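Local coordinates for uncharacterized protein (Legionella pneumophila subsp. pneumophila, PDB 5L0L) that is of unknown function but is a fragment, with a HIT-related domain, of a predicted membrane protein, and may bind nucleotides as HIT-like relatives do, at residues Ile17-Ala22 against Ser38-Pro43; Ile52-Asn57 against Ser65-Pro70; Leu188-Tyr193 against Val209-Lys214. All coordinates share one frame; numbering follows the deposited sequence.

Interaction 1: Ile17-Ala22 against Ser38-Pro43; sequences IDYTRA and SVILNP
The turn bearing Y19 and A22 lies over one face of strand 35-41 and its exit, and the two backbones come nearest where CA of A22 stands 6.4 Å from CA of P43. Y19 does most of the touching. Its CG lies between the backbone N and the carbonyl carbon (chi1 74°), which swings the ring down onto the strand. OG of S38 lies over one ring face, while CB of S38 makes the closest approach at the rim, 3.5 Å from CE2 of Y19. Methyl CG2 of T20 covers the opposite face, near the rim. I40 comes from another direction: its CG2 reaches the ring edge near the plane, 4.0 Å from CD2 of Y19. S38 and I40 alternate with V39, so both face the turn while V39 points away from it. The strand belongs to the six-stranded antiparallel sheet of the HIT-like domain, and 17-22 is part of the loop that leads from the short strand 3-5 into strand 25-31. A type I turn from D18 to R21 reverses this loop, and D18 is also the centre of an inverse gamma turn. R21 ties the turn together, its NH2 2.8 Å from OD2 of D18 in a salt bridge whose hydrogen bond is weak; the same NH2 also donates to the carbonyl of G13. At the far end CB of A22 rests 3.9 Å from CB of P43, a small apolar touch at the exposed margin. V28 and L56 also pack on Y19, extending its seat on the sheet.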
ATOM      1  N   ILE A  17      -3.217   0.184 -22.560  1.00 39.06           N
ATOM      2  CA  ILE A  17      -2.029  -0.058 -23.369  1.00 40.34           C
ATOM      3  C   ILE A  17      -1.463   1.285 -23.813  1.00 39.42           C
ATOM      4  O   ILE A  17      -0.272   1.538 -23.616  1.00 38.68           O
ATOM      5  CB  ILE A  17      -2.333  -1.010 -24.566  1.00 43.24           C
ATOM      6  CG1 ILE A  17      -2.797  -2.385 -24.027  1.00 44.06           C
ATOM      7  CG2 ILE A  17      -1.109  -1.147 -25.490  1.00 44.72           C
ATOM      8  CD1 ILE A  17      -3.195  -3.398 -25.081  1.00 47.25           C
ATOM      9  N   ASP A  18      -2.317   2.147 -24.378  1.00 40.27           N
ATOM     10  CA  ASP A  18      -1.918   3.512 -24.782  1.00 40.33           C
ATOM     11  C   ASP A  18      -2.017   4.425 -23.552  1.00 38.25           C
ATOM     12  O   ASP A  18      -2.795   5.399 -23.519  1.00 37.37           O
ATOM     13  CB  ASP A  18      -2.783   4.019 -25.948  1.00 42.15           C
ATOM     14  CG  ASP A  18      -2.275   5.343 -26.550  1.00 43.11           C
ATOM     15  OD1 ASP A  18      -1.140   5.793 -26.246  1.00 43.70           O
ATOM     16  OD2 ASP A  18      -3.039   5.948 -27.330  1.00 44.65           O
ATOM     17  N   TYR A  19      -1.214   4.098 -22.545  1.00 36.97           N
ATOM     18  CA  TYR A  19      -1.362   4.722 -21.215  1.00 37.26           C
ATOM     19  C   TYR A  19      -0.945   6.181 -21.132  1.00 37.19           C
ATOM     20  O   TYR A  19      -1.389   6.883 -20.184  1.00 36.65           O
ATOM     21  CB  TYR A  19      -0.619   3.920 -20.144  1.00 38.34           C
ATOM     22  CG  TYR A  19       0.893   4.048 -20.171  1.00 39.91           C
ATOM     23  CD1 TYR A  19       1.693   3.200 -20.949  1.00 39.54           C
ATOM     24  CD2 TYR A  19       1.524   5.002 -19.377  1.00 41.48           C
ATOM     25  CE1 TYR A  19       3.078   3.327 -20.946  1.00 41.80           C
ATOM     26  CE2 TYR A  19       2.889   5.136 -19.374  1.00 42.95           C
ATOM     27  CZ  TYR A  19       3.666   4.299 -20.146  1.00 43.08           C
ATOM     28  OH  TYR A  19       5.024   4.475 -20.100  1.00 45.83           O
ATOM     29  N   THR A  20      -0.109   6.637 -22.089  1.00 36.11           N
ATOM     30  CA  THR A  20       0.382   8.044 -22.074  1.00 36.26           C
ATOM     31  C   THR A  20      -0.571   9.031 -22.725  1.00 35.95           C
ATOM     32  O   THR A  20      -0.382  10.231 -22.538  1.00 35.48           O
ATOM     33  CB  THR A  20       1.775   8.255 -22.750  1.00 36.61           C
ATOM     34  OG1 THR A  20       1.660   8.068 -24.170  1.00 35.37           O
ATOM     35  CG2 THR A  20       2.845   7.317 -22.169  1.00 36.94           C
ATOM     36  N   ARG A  21      -1.583   8.543 -23.456  1.00 41.48           N
ATOM     37  CA  ARG A  21      -2.501   9.414 -24.219  1.00 42.85           C
ATOM     38  C   ARG A  21      -3.282  10.391 -23.353  1.00 40.33           C
ATOM     39  O   ARG A  21      -3.588  11.493 -23.800  1.00 40.70           O
ATOM     40  CB  ARG A  21      -3.499   8.587 -25.063  1.00 47.12           C
ATOM     41  CG  ARG A  21      -4.356   9.417 -26.032  1.00 50.36           C
ATOM     42  CD  ARG A  21      -5.335   8.554 -26.825  1.00 54.89           C
ATOM     43  NE  ARG A  21      -6.195   7.753 -25.929  1.00 56.81           N
ATOM     44  CZ  ARG A  21      -6.398   6.427 -25.979  1.00 59.34           C
ATOM     45  NH1 ARG A  21      -7.210   5.859 -25.075  1.00 60.09           N
ATOM     46  NH2 ARG A  21      -5.838   5.652 -26.917  1.00 60.81           N
ATOM     47  N   ALA A  22      -3.593  10.007 -22.115  1.00 37.75           N
ATOM     48  CA  ALA A  22      -4.241  10.925 -21.169  1.00 35.58           C
ATOM     49  C   ALA A  22      -3.391  12.160 -20.838  1.00 33.35           C
ATOM     50  O   ALA A  22      -3.929  13.141 -20.313  1.00 34.21           O
ATOM     51  CB  ALA A  22      -4.648  10.186 -19.895  1.00 35.06           C
ATOM     52  N   SER A  38       5.397   2.226 -15.013  1.00 18.78           N
ATOM     53  CA  SER A  38       5.026   3.604 -15.299  1.00 18.29           C
ATOM     54  C   SER A  38       4.525   4.301 -14.044  1.00 17.30           C
ATOM     55  O   SER A  38       3.930   3.666 -13.178  1.00 16.93           O
ATOM     56  CB  SER A  38       3.942   3.698 -16.373  1.00 18.81           C
ATOM     57  OG  SER A  38       2.743   3.129 -15.953  1.00 19.49           O
ATOM     58  N   VAL A  39       4.840   5.575 -13.927  1.00 16.65           N
ATOM     59  CA  VAL A  39       4.339   6.446 -12.896  1.00 15.98           C
ATOM     60  C   VAL A  39       3.602   7.582 -13.595  1.00 15.66           C
ATOM     61  O   VAL A  39       4.211   8.338 -14.365  1.00 15.85           O
ATOM     62  CB  VAL A  39       5.475   6.997 -12.021  1.00 16.10           C
ATOM     63  CG1 VAL A  39       4.919   7.966 -10.997  1.00 15.89           C
ATOM     64  CG2 VAL A  39       6.276   5.833 -11.382  1.00 16.44           C
ATOM     65  N   ILE A  40       2.292   7.717 -13.350  1.00 15.14           N
ATOM     66  CA  ILE A  40       1.488   8.765 -13.981  1.00 15.00           C
ATOM     67  C   ILE A  40       0.621   9.456 -12.933  1.00 14.60           C
ATOM     68  O   ILE A  40       0.269   8.849 -11.913  1.00 14.21           O
ATOM     69  CB  ILE A  40       0.597   8.219 -15.155  1.00 15.28           C
ATOM     70  CG1 ILE A  40      -0.612   7.442 -14.633  1.00 15.18           C
ATOM     71  CG2 ILE A  40       1.414   7.328 -16.101  1.00 15.65           C
ATOM     72  CD1 ILE A  40      -1.565   6.995 -15.721  1.00 15.71           C
ATOM     73  N   LEU A  41       0.266  10.717 -13.160  1.00 14.58           N
ATOM     74  CA  LEU A  41      -0.793  11.320 -12.347  1.00 14.48           C
ATOM     75  C   LEU A  41      -2.126  10.673 -12.754  1.00 14.73           C
ATOM     76  O   LEU A  41      -2.352  10.364 -13.937  1.00 14.93           O
ATOM     77  CB  LEU A  41      -0.862  12.841 -12.490  1.00 14.52           C
ATOM     78  CG  LEU A  41       0.228  13.613 -11.781  1.00 14.47           C
ATOM     79  CD1 LEU A  41       0.230  15.044 -12.307  1.00 14.74           C
ATOM     80  CD2 LEU A  41       0.028  13.615 -10.261  1.00 14.26           C
ATOM     81  N   ASN A  42      -2.978  10.441 -11.770  1.00 14.90           N
ATOM     82  CA  ASN A  42      -4.277   9.835 -12.032  1.00 15.47           C
ATOM     83  C   ASN A  42      -5.105  10.759 -12.937  1.00 16.15           C
ATOM     84  O   ASN A  42      -5.381  11.892 -12.540  1.00 15.93           O
ATOM     85  CB  ASN A  42      -5.001   9.554 -10.719  1.00 15.34           C
ATOM     86  CG  ASN A  42      -6.243   8.716 -10.923  1.00 15.82           C
ATOM     87  OD1 ASN A  42      -7.111   9.070 -11.736  1.00 16.44           O
ATOM     88  ND2 ASN A  42      -6.355   7.620 -10.194  1.00 15.84           N
ATOM     89  N   PRO A  43      -5.492  10.295 -14.141  1.00 17.30           N
ATOM     90  CA  PRO A  43      -6.169  11.214 -15.065  1.00 18.21           C
ATOM     91  C   PRO A  43      -7.571  11.622 -14.650  1.00 18.87           C
ATOM     92  O   PRO A  43      -8.051  12.634 -15.156  1.00 19.82           O
ATOM     93  CB  PRO A  43      -6.259  10.439 -16.393  1.00 18.88           C
ATOM     94  CG  PRO A  43      -5.770   9.073 -16.122  1.00 18.75           C
ATOM     95  CD  PRO A  43      -5.150   8.995 -14.766  1.00 17.81           C
TER

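Interaction 2: Ile52-Asn57 against Ser65-Pro70; sequences IIRYLN and SAFNRP
R54 and Y55 on strand 51-58 receive A66, F67 and R69 of the following loop. R54 bends sharply at chi2 (-91°), which returns NE to the carbonyl of its own neighbour Y55, 3.0 Å from O, in the guanidinium plane but above the carbonyl plane. NH2 of R54 meets the edge of the F67 ring, 3.5 Å from CE1; the two planes are 34° apart, and this nitrogen also donates to O of S16. CD2 of L56 lies over a face of the guanidinium. With CG of Y55 anti to the backbone N (chi1 173°), its ring reaches toward the loop and turns its edge to R69, whose NH2 lies in the ring plane 3.9 Å from CE2, the guanidinium nearly perpendicular. R69 is fixed by NE, which donates 2.8 Å to an in-plane lone pair of O of S65, and by NH1 to O of P70. CB of A66 touches both CE2 of Y55 (4.0 Å) and O of L56 (3.6 Å), beside the classic beta bulge that L56 and N57 make against H36. A water bridges the carbonyls of Y55 and A66, donating to both. OE2 of E75 hydrogen-bonds the Y55 hydroxyl and salt-bridges NH2 of R69, probably balancing the arginine charge.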
ATOM      1  N   ILE A  52      -0.649   6.867 -10.095  1.00 13.22           N
ATOM      2  CA  ILE A  52      -0.771   5.412 -10.290  1.00 13.69           C
ATOM      3  C   ILE A  52       0.616   4.910 -10.687  1.00 14.02           C
ATOM      4  O   ILE A  52       1.264   5.475 -11.575  1.00 14.05           O
ATOM      5  CB  ILE A  52      -1.759   5.076 -11.401  1.00 14.01           C
ATOM      6  CG1 ILE A  52      -3.138   5.690 -11.111  1.00 14.06           C
ATOM      7  CG2 ILE A  52      -1.877   3.551 -11.593  1.00 14.39           C
ATOM      8  CD1 ILE A  52      -4.065   5.707 -12.317  1.00 14.49           C
ATOM      9  N   ILE A  53       1.071   3.869 -10.009  1.00 14.46           N
ATOM     10  CA  ILE A  53       2.306   3.196 -10.325  1.00 14.98           C
ATOM     11  C   ILE A  53       1.867   1.853 -10.863  1.00 15.76           C
ATOM     12  O   ILE A  53       1.141   1.117 -10.163  1.00 15.67           O
ATOM     13  CB  ILE A  53       3.175   2.997  -9.074  1.00 15.03           C
ATOM     14  CG1 ILE A  53       3.469   4.355  -8.434  1.00 14.86           C
ATOM     15  CG2 ILE A  53       4.456   2.219  -9.442  1.00 15.38           C
ATOM     16  CD1 ILE A  53       4.314   4.280  -7.176  1.00 15.08           C
ATOM     17  N   ARG A  54       2.264   1.563 -12.109  1.00 16.64           N
ATOM     18  CA  ARG A  54       1.760   0.418 -12.835  1.00 17.62           C
ATOM     19  C   ARG A  54       2.879  -0.407 -13.466  1.00 18.17           C
ATOM     20  O   ARG A  54       3.828   0.133 -14.037  1.00 17.95           O
ATOM     21  CB  ARG A  54       0.741   0.876 -13.890  1.00 18.41           C
ATOM     22  CG  ARG A  54       0.273  -0.200 -14.867  1.00 19.59           C
ATOM     23  CD  ARG A  54       1.142  -0.215 -16.088  1.00 20.61           C
ATOM     24  NE  ARG A  54       0.658  -1.127 -17.142  1.00 22.01           N
ATOM     25  CZ  ARG A  54      -0.137  -0.784 -18.166  1.00 23.02           C
ATOM     26  NH1 ARG A  54      -0.598   0.458 -18.333  1.00 23.33           N
ATOM     27  NH2 ARG A  54      -0.466  -1.712 -19.042  1.00 24.21           N
ATOM     28  N   TYR A  55       2.750  -1.723 -13.352  1.00 18.82           N
ATOM     29  CA  TYR A  55       3.714  -2.635 -13.956  1.00 19.77           C
ATOM     30  C   TYR A  55       3.350  -2.777 -15.425  1.00 20.56           C
ATOM     31  O   TYR A  55       2.239  -3.206 -15.742  1.00 20.75           O
ATOM     32  CB  TYR A  55       3.605  -3.994 -13.262  1.00 20.21           C
ATOM     33  CG  TYR A  55       4.424  -5.099 -13.875  1.00 20.97           C
ATOM     34  CD1 TYR A  55       5.762  -4.911 -14.191  1.00 21.04           C
ATOM     35  CD2 TYR A  55       3.861  -6.365 -14.079  1.00 21.70           C
ATOM     36  CE1 TYR A  55       6.519  -5.958 -14.753  1.00 21.80           C
ATOM     37  CE2 TYR A  55       4.615  -7.411 -14.620  1.00 22.40           C
ATOM     38  CZ  TYR A  55       5.934  -7.184 -14.973  1.00 22.30           C
ATOM     39  OH  TYR A  55       6.700  -8.240 -15.502  1.00 23.22           O
ATOM     40  N   LEU A  56       4.279  -2.418 -16.298  1.00 21.28           N
ATOM     41  CA  LEU A  56       4.082  -2.501 -17.739  1.00 22.53           C
ATOM     42  C   LEU A  56       4.374  -3.908 -18.265  1.00 24.09           C
ATOM     43  O   LEU A  56       3.512  -4.547 -18.846  1.00 24.30           O
ATOM     44  CB  LEU A  56       4.986  -1.481 -18.458  1.00 22.33           C
ATOM     45  CG  LEU A  56       4.744  -0.012 -18.147  1.00 21.73           C
ATOM     46  CD1 LEU A  56       5.940   0.867 -18.559  1.00 21.80           C
ATOM     47  CD2 LEU A  56       3.476   0.440 -18.842  1.00 21.87           C
ATOM     48  N   ASN A  57       5.598  -4.357 -18.057  1.00 26.32           N
ATOM     49  CA  ASN A  57       6.076  -5.616 -18.628  1.00 26.89           C
ATOM     50  C   ASN A  57       7.474  -5.948 -18.149  1.00 28.67           C
ATOM     51  O   ASN A  57       8.154  -5.127 -17.531  1.00 28.35           O
ATOM     52  CB  ASN A  57       6.090  -5.521 -20.171  1.00 27.80           C
ATOM     53  CG  ASN A  57       7.132  -4.552 -20.683  1.00 29.82           C
ATOM     54  OD1 ASN A  57       7.144  -3.377 -20.329  1.00 32.10           O
ATOM     55  ND2 ASN A  57       8.010  -5.035 -21.537  1.00 31.76           N
ATOM     56  N   SER A  65       0.579  -9.293 -22.050  1.00 30.49           N
ATOM     57  CA  SER A  65       0.987 -10.511 -21.361  1.00 30.05           C
ATOM     58  C   SER A  65       1.013 -10.303 -19.836  1.00 28.46           C
ATOM     59  O   SER A  65       1.033 -11.270 -19.107  1.00 27.43           O
ATOM     60  CB  SER A  65       2.353 -11.001 -21.817  1.00 30.87           C
ATOM     61  OG  SER A  65       3.372 -10.101 -21.418  1.00 30.48           O
ATOM     62  N   ALA A  66       1.055  -9.043 -19.387  1.00 27.70           N
ATOM     63  CA  ALA A  66       0.994  -8.719 -17.949  1.00 26.85           C
ATOM     64  C   ALA A  66      -0.409  -8.370 -17.427  1.00 26.35           C
ATOM     65  O   ALA A  66      -0.525  -7.821 -16.296  1.00 25.98           O
ATOM     66  CB  ALA A  66       1.967  -7.591 -17.645  1.00 26.71           C
ATOM     67  N   PHE A  67      -1.457  -8.679 -18.199  1.00 26.03           N
ATOM     68  CA  PHE A  67      -2.841  -8.533 -17.762  1.00 25.74           C
ATOM     69  C   PHE A  67      -3.403  -9.842 -17.278  1.00 25.86           C
ATOM     70  O   PHE A  67      -3.012 -10.923 -17.752  1.00 26.24           O
ATOM     71  CB  PHE A  67      -3.773  -8.064 -18.886  1.00 26.05           C
ATOM     72  CG  PHE A  67      -3.470  -6.710 -19.464  1.00 26.28           C
ATOM     73  CD1 PHE A  67      -2.764  -5.725 -18.760  1.00 25.84           C
ATOM     74  CD2 PHE A  67      -3.955  -6.389 -20.742  1.00 26.85           C
ATOM     75  CE1 PHE A  67      -2.527  -4.481 -19.336  1.00 25.90           C
ATOM     76  CE2 PHE A  67      -3.713  -5.155 -21.315  1.00 26.98           C
ATOM     77  CZ  PHE A  67      -3.009  -4.187 -20.601  1.00 26.62           C
ATOM     78  N   ASN A  68      -4.332  -9.768 -16.326  1.00 25.35           N
ATOM     79  CA  ASN A  68      -5.188 -10.910 -15.973  1.00 25.38           C
ATOM     80  C   ASN A  68      -4.428 -12.198 -15.658  1.00 25.70           C
ATOM     81  O   ASN A  68      -4.696 -13.262 -16.233  1.00 25.59           O
ATOM     82  CB  ASN A  68      -6.230 -11.132 -17.098  1.00 25.95           C
ATOM     83  CG  ASN A  68      -7.085  -9.892 -17.360  1.00 26.35           C
ATOM     84  OD1 ASN A  68      -7.221  -9.009 -16.509  1.00 26.30           O
ATOM     85  ND2 ASN A  68      -7.665  -9.818 -18.531  1.00 26.86           N
ATOM     86  N   ARG A  69      -3.492 -12.109 -14.727  1.00 24.99           N
ATOM     87  CA  ARG A  69      -2.731 -13.272 -14.339  1.00 25.53           C
ATOM     88  C   ARG A  69      -2.146 -13.063 -12.956  1.00 25.44           C
ATOM     89  O   ARG A  69      -2.047 -11.899 -12.498  1.00 25.09           O
ATOM     90  CB  ARG A  69      -1.628 -13.558 -15.357  1.00 25.61           C
ATOM     91  CG  ARG A  69      -0.561 -12.482 -15.521  1.00 25.28           C
ATOM     92  CD  ARG A  69       0.682 -13.085 -16.182  1.00 25.67           C
ATOM     93  NE  ARG A  69       1.742 -12.122 -16.497  1.00 25.41           N
ATOM     94  CZ  ARG A  69       2.682 -11.702 -15.646  1.00 24.75           C
ATOM     95  NH1 ARG A  69       2.699 -12.117 -14.365  1.00 24.21           N
ATOM     96  NH2 ARG A  69       3.639 -10.876 -16.083  1.00 24.38           N
ATOM     97  N   PRO A  70      -1.719 -14.155 -12.313  1.00 25.56           N
ATOM     98  CA  PRO A  70      -0.920 -13.979 -11.121  1.00 24.95           C
ATOM     99  C   PRO A  70       0.378 -13.237 -11.408  1.00 24.32           C
ATOM    100  O   PRO A  70       0.987 -13.394 -12.502  1.00 24.47           O
ATOM    101  CB  PRO A  70      -0.582 -15.437 -10.690  1.00 25.94           C
ATOM    102  CG  PRO A  70      -1.659 -16.277 -11.306  1.00 26.34           C
ATOM    103  CD  PRO A  70      -1.940 -15.598 -12.618  1.00 26.37           C
TER
HETATM  104  O   HOH W   1       0.345  -5.415 -15.000  1.00 20.43           O

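Interaction 3: Leu188-Tyr193 against Val209-Lys214; sequences LKLAEY and VTIHDK
L190 points from helix 176-194 toward strand 207-211 and sets one methyl, CD2, against both V209 and I211. The helix segment and the strand run roughly antiparallel, 146° between their directions, with axes 9.6 Å apart at closest approach, a spacing that side-chain layers of ordinary size fill. CG of L190 is anti to the backbone N (chi1 179°), which carries the branch out towards the sheet. There CD2 of L190 lies 3.8 Å from CD1 of I211 and 3.9 Å from CG1 of V209. V209 crosses the leucine obliquely, whereas I211 and L190 slide past each other in opposite directions, so that the isoleucine's terminal methyl lies alongside the leucine's branch. V209 and I211 are two residues apart and share the strand face turned to the helix; T210 between them looks the other way. This close apolar part contrasts with the looser margin at A191, where CB of A191 is 4.4 Å from CG1 of I211. On the helix flank turned from the strand the chemistry is polar: NZ of K189 forms a salt bridge with OE1 of E192 at 3.6 Å, one helical turn ahead. L188, which points away from the strand, is exposed. Inward, L190 continues onto I26 and A27 of strand 25-31, which is hydrogen-bonded to strand 207-211 through V28 with T210, and to H212 just beyond it through I26. V209 also touches L85 of helix 73-92 and V194 at the end of helix 176-194, and Y193 touches both helices 73-92 and 197-203, and V73 of the second subunit.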
ATOM      1  N   LEU A 188      10.307  17.347 -11.763  1.00 15.50           N
ATOM      2  CA  LEU A 188      11.452  18.028 -11.197  1.00 16.04           C
ATOM      3  C   LEU A 188      11.880  17.432  -9.861  1.00 16.27           C
ATOM      4  O   LEU A 188      13.074  17.175  -9.652  1.00 16.32           O
ATOM      5  CB  LEU A 188      11.210  19.532 -11.078  1.00 16.29           C
ATOM      6  CG  LEU A 188      12.389  20.329 -10.505  1.00 16.92           C
ATOM      7  CD1 LEU A 188      13.634  20.151 -11.352  1.00 17.38           C
ATOM      8  CD2 LEU A 188      12.019  21.804 -10.391  1.00 17.37           C
ATOM      9  N   LYS A 189      10.923  17.201  -8.956  1.00 16.40           N
ATOM     10  CA  LYS A 189      11.275  16.663  -7.652  1.00 17.15           C
ATOM     11  C   LYS A 189      11.859  15.247  -7.800  1.00 16.82           C
ATOM     12  O   LYS A 189      12.801  14.897  -7.108  1.00 16.89           O
ATOM     13  CB  LYS A 189      10.082  16.673  -6.684  1.00 17.92           C
ATOM     14  CG  LYS A 189       9.614  18.063  -6.259  1.00 19.16           C
ATOM     15  CD  LYS A 189      10.695  18.878  -5.620  1.00 21.02           C
ATOM     16  CE  LYS A 189      10.230  20.203  -5.015  1.00 22.55           C
ATOM     17  NZ  LYS A 189      11.492  20.967  -4.758  1.00 24.09           N
ATOM     18  N   LEU A 190      11.320  14.460  -8.713  1.00 16.53           N
ATOM     19  CA  LEU A 190      11.856  13.127  -8.958  1.00 16.73           C
ATOM     20  C   LEU A 190      13.260  13.193  -9.543  1.00 17.15           C
ATOM     21  O   LEU A 190      14.172  12.474  -9.087  1.00 17.33           O
ATOM     22  CB  LEU A 190      10.922  12.342  -9.871  1.00 16.62           C
ATOM     23  CG  LEU A 190      11.372  10.923 -10.248  1.00 16.85           C
ATOM     24  CD1 LEU A 190      11.619  10.065  -9.032  1.00 17.04           C
ATOM     25  CD2 LEU A 190      10.351  10.317 -11.192  1.00 17.01           C
ATOM     26  N   ALA A 191      13.442  14.078 -10.527  1.00 17.43           N
ATOM     27  CA  ALA A 191      14.756  14.219 -11.172  1.00 18.12           C
ATOM     28  C   ALA A 191      15.784  14.688 -10.145  1.00 18.69           C
ATOM     29  O   ALA A 191      16.915  14.171 -10.134  1.00 19.17           O
ATOM     30  CB  ALA A 191      14.696  15.150 -12.369  1.00 18.38           C
ATOM     31  N   GLU A 192      15.398  15.619  -9.269  1.00 19.01           N
ATOM     32  CA  GLU A 192      16.302  16.061  -8.193  1.00 19.99           C
ATOM     33  C   GLU A 192      16.657  14.912  -7.261  1.00 20.16           C
ATOM     34  O   GLU A 192      17.821  14.730  -6.862  1.00 20.53           O
ATOM     35  CB  GLU A 192      15.695  17.204  -7.393  1.00 20.48           C
ATOM     36  CG  GLU A 192      15.700  18.517  -8.162  1.00 21.13           C
ATOM     37  CD  GLU A 192      14.856  19.616  -7.560  1.00 21.80           C
ATOM     38  OE1 GLU A 192      14.046  19.377  -6.655  1.00 22.48           O
ATOM     39  OE2 GLU A 192      14.978  20.765  -8.023  1.00 22.71           O
ATOM     40  N   TYR A 193      15.637  14.160  -6.893  1.00 20.11           N
ATOM     41  CA  TYR A 193      15.835  13.065  -5.939  1.00 20.75           C
ATOM     42  C   TYR A 193      16.791  12.021  -6.483  1.00 21.56           C
ATOM     43  O   TYR A 193      17.648  11.501  -5.740  1.00 21.79           O
ATOM     44  CB  TYR A 193      14.511  12.407  -5.501  1.00 20.41           C
ATOM     45  CG  TYR A 193      14.768  11.445  -4.355  1.00 20.90           C
ATOM     46  CD1 TYR A 193      15.091  11.922  -3.081  1.00 21.71           C
ATOM     47  CD2 TYR A 193      14.808  10.074  -4.565  1.00 20.96           C
ATOM     48  CE1 TYR A 193      15.378  11.056  -2.032  1.00 22.40           C
ATOM     49  CE2 TYR A 193      15.097   9.204  -3.528  1.00 21.53           C
ATOM     50  CZ  TYR A 193      15.370   9.683  -2.269  1.00 22.26           C
ATOM     51  OH  TYR A 193      15.669   8.798  -1.230  1.00 23.17           O
ATOM     52  N   VAL A 209      15.527   5.531 -13.780  1.00 25.61           N
ATOM     53  CA  VAL A 209      14.396   6.413 -13.965  1.00 24.23           C
ATOM     54  C   VAL A 209      14.585   7.196 -15.267  1.00 24.48           C
ATOM     55  O   VAL A 209      15.643   7.794 -15.463  1.00 24.72           O
ATOM     56  CB  VAL A 209      14.342   7.415 -12.798  1.00 24.17           C
ATOM     57  CG1 VAL A 209      13.205   8.402 -12.988  1.00 23.97           C
ATOM     58  CG2 VAL A 209      14.246   6.693 -11.467  1.00 24.21           C
ATOM     59  N   THR A 210      13.577   7.176 -16.139  1.00 24.01           N
ATOM     60  CA  THR A 210      13.523   8.029 -17.316  1.00 24.60           C
ATOM     61  C   THR A 210      12.263   8.927 -17.244  1.00 23.43           C
ATOM     62  O   THR A 210      11.129   8.439 -17.389  1.00 22.57           O
ATOM     63  CB  THR A 210      13.478   7.190 -18.611  1.00 26.46           C
ATOM     64  OG1 THR A 210      14.604   6.312 -18.635  1.00 28.32           O
ATOM     65  CG2 THR A 210      13.536   8.080 -19.857  1.00 27.89           C
ATOM     66  N   ILE A 211      12.474  10.228 -17.073  1.00 22.97           N
ATOM     67  CA  ILE A 211      11.384  11.205 -17.030  1.00 22.98           C
ATOM     68  C   ILE A 211      10.736  11.257 -18.406  1.00 23.50           C
ATOM     69  O   ILE A 211      11.438  11.251 -19.409  1.00 23.28           O
ATOM     70  CB  ILE A 211      11.885  12.617 -16.696  1.00 23.96           C
ATOM     71  CG1 ILE A 211      12.547  12.672 -15.319  1.00 24.82           C
ATOM     72  CG2 ILE A 211      10.754  13.649 -16.818  1.00 23.71           C
ATOM     73  CD1 ILE A 211      11.677  12.339 -14.140  1.00 24.82           C
ATOM     74  N   HIS A 212       9.414  11.295 -18.459  1.00 23.49           N
ATOM     75  CA  HIS A 212       8.677  11.387 -19.715  1.00 25.79           C
ATOM     76  C   HIS A 212       8.713  12.820 -20.265  1.00 27.93           C
ATOM     77  O   HIS A 212       8.236  13.723 -19.615  1.00 27.39           O
ATOM     78  CB  HIS A 212       7.219  10.991 -19.503  1.00 25.79           C
ATOM     79  CG  HIS A 212       6.378  11.078 -20.741  1.00 27.13           C
ATOM     80  ND1 HIS A 212       6.313  10.058 -21.662  1.00 29.28           N
ATOM     81  CD2 HIS A 212       5.552  12.046 -21.202  1.00 27.14           C
ATOM     82  CE1 HIS A 212       5.480  10.386 -22.633  1.00 29.75           C
ATOM     83  NE2 HIS A 212       5.015  11.597 -22.384  1.00 29.26           N
ATOM     84  N   ASP A 213       9.274  13.023 -21.455  1.00 31.21           N
ATOM     85  CA  ASP A 213       9.195  14.339 -22.112  1.00 36.06           C
ATOM     86  C   ASP A 213       7.796  14.553 -22.700  1.00 38.84           C
ATOM     87  O   ASP A 213       7.294  13.699 -23.429  1.00 40.73           O
ATOM     88  CB  ASP A 213      10.243  14.477 -23.232  1.00 38.78           C
ATOM     89  CG  ASP A 213      11.664  14.491 -22.700  1.00 40.52           C
ATOM     90  OD1 ASP A 213      11.858  14.692 -21.484  1.00 40.40           O
ATOM     91  OD2 ASP A 213      12.609  14.300 -23.499  1.00 46.33           O
ATOM     92  N   LYS A 214       7.165  15.671 -22.352  1.00 43.21           N
ATOM     93  CA  LYS A 214       5.857  16.044 -22.931  1.00 48.03           C
ATOM     94  C   LYS A 214       5.911  16.094 -24.475  1.00 51.41           C
ATOM     95  O   LYS A 214       6.901  16.557 -25.058  1.00 51.86           O
ATOM     96  CB  LYS A 214       5.378  17.400 -22.397  1.00 48.97           C
ATOM     97  CG  LYS A 214       4.340  17.328 -21.296  1.00 49.91           C
ATOM     98  CD  LYS A 214       3.609  18.664 -21.166  1.00 50.94           C
ATOM     99  CE  LYS A 214       2.545  18.625 -20.066  1.00 50.89           C
ATOM    100  NZ  LYS A 214       1.421  17.727 -20.413  1.00 51.67           N
TER

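In the fold
All three contacts reach the same six-stranded antiparallel sheet and follow one another in series along the chain. Interactions 1 and 2 are about 13 Å apart between centres and meet directly, because strands 35-41 and 51-58 are neighbours bonded through S38 with R54 and I40 with I52. Interaction 3 lies at the edge strand 207-211. Its centre is about 15 Å from that of interaction 1, which it touches only lightly through T20 and H212. Interactions 2 and 3 are about 22 Å apart between centres, with nearest atoms about 9 Å apart. Loops from the N-terminal part and after strand 51-58, and helix 176-194, thus all fasten onto one sheet of the HIT-like domain.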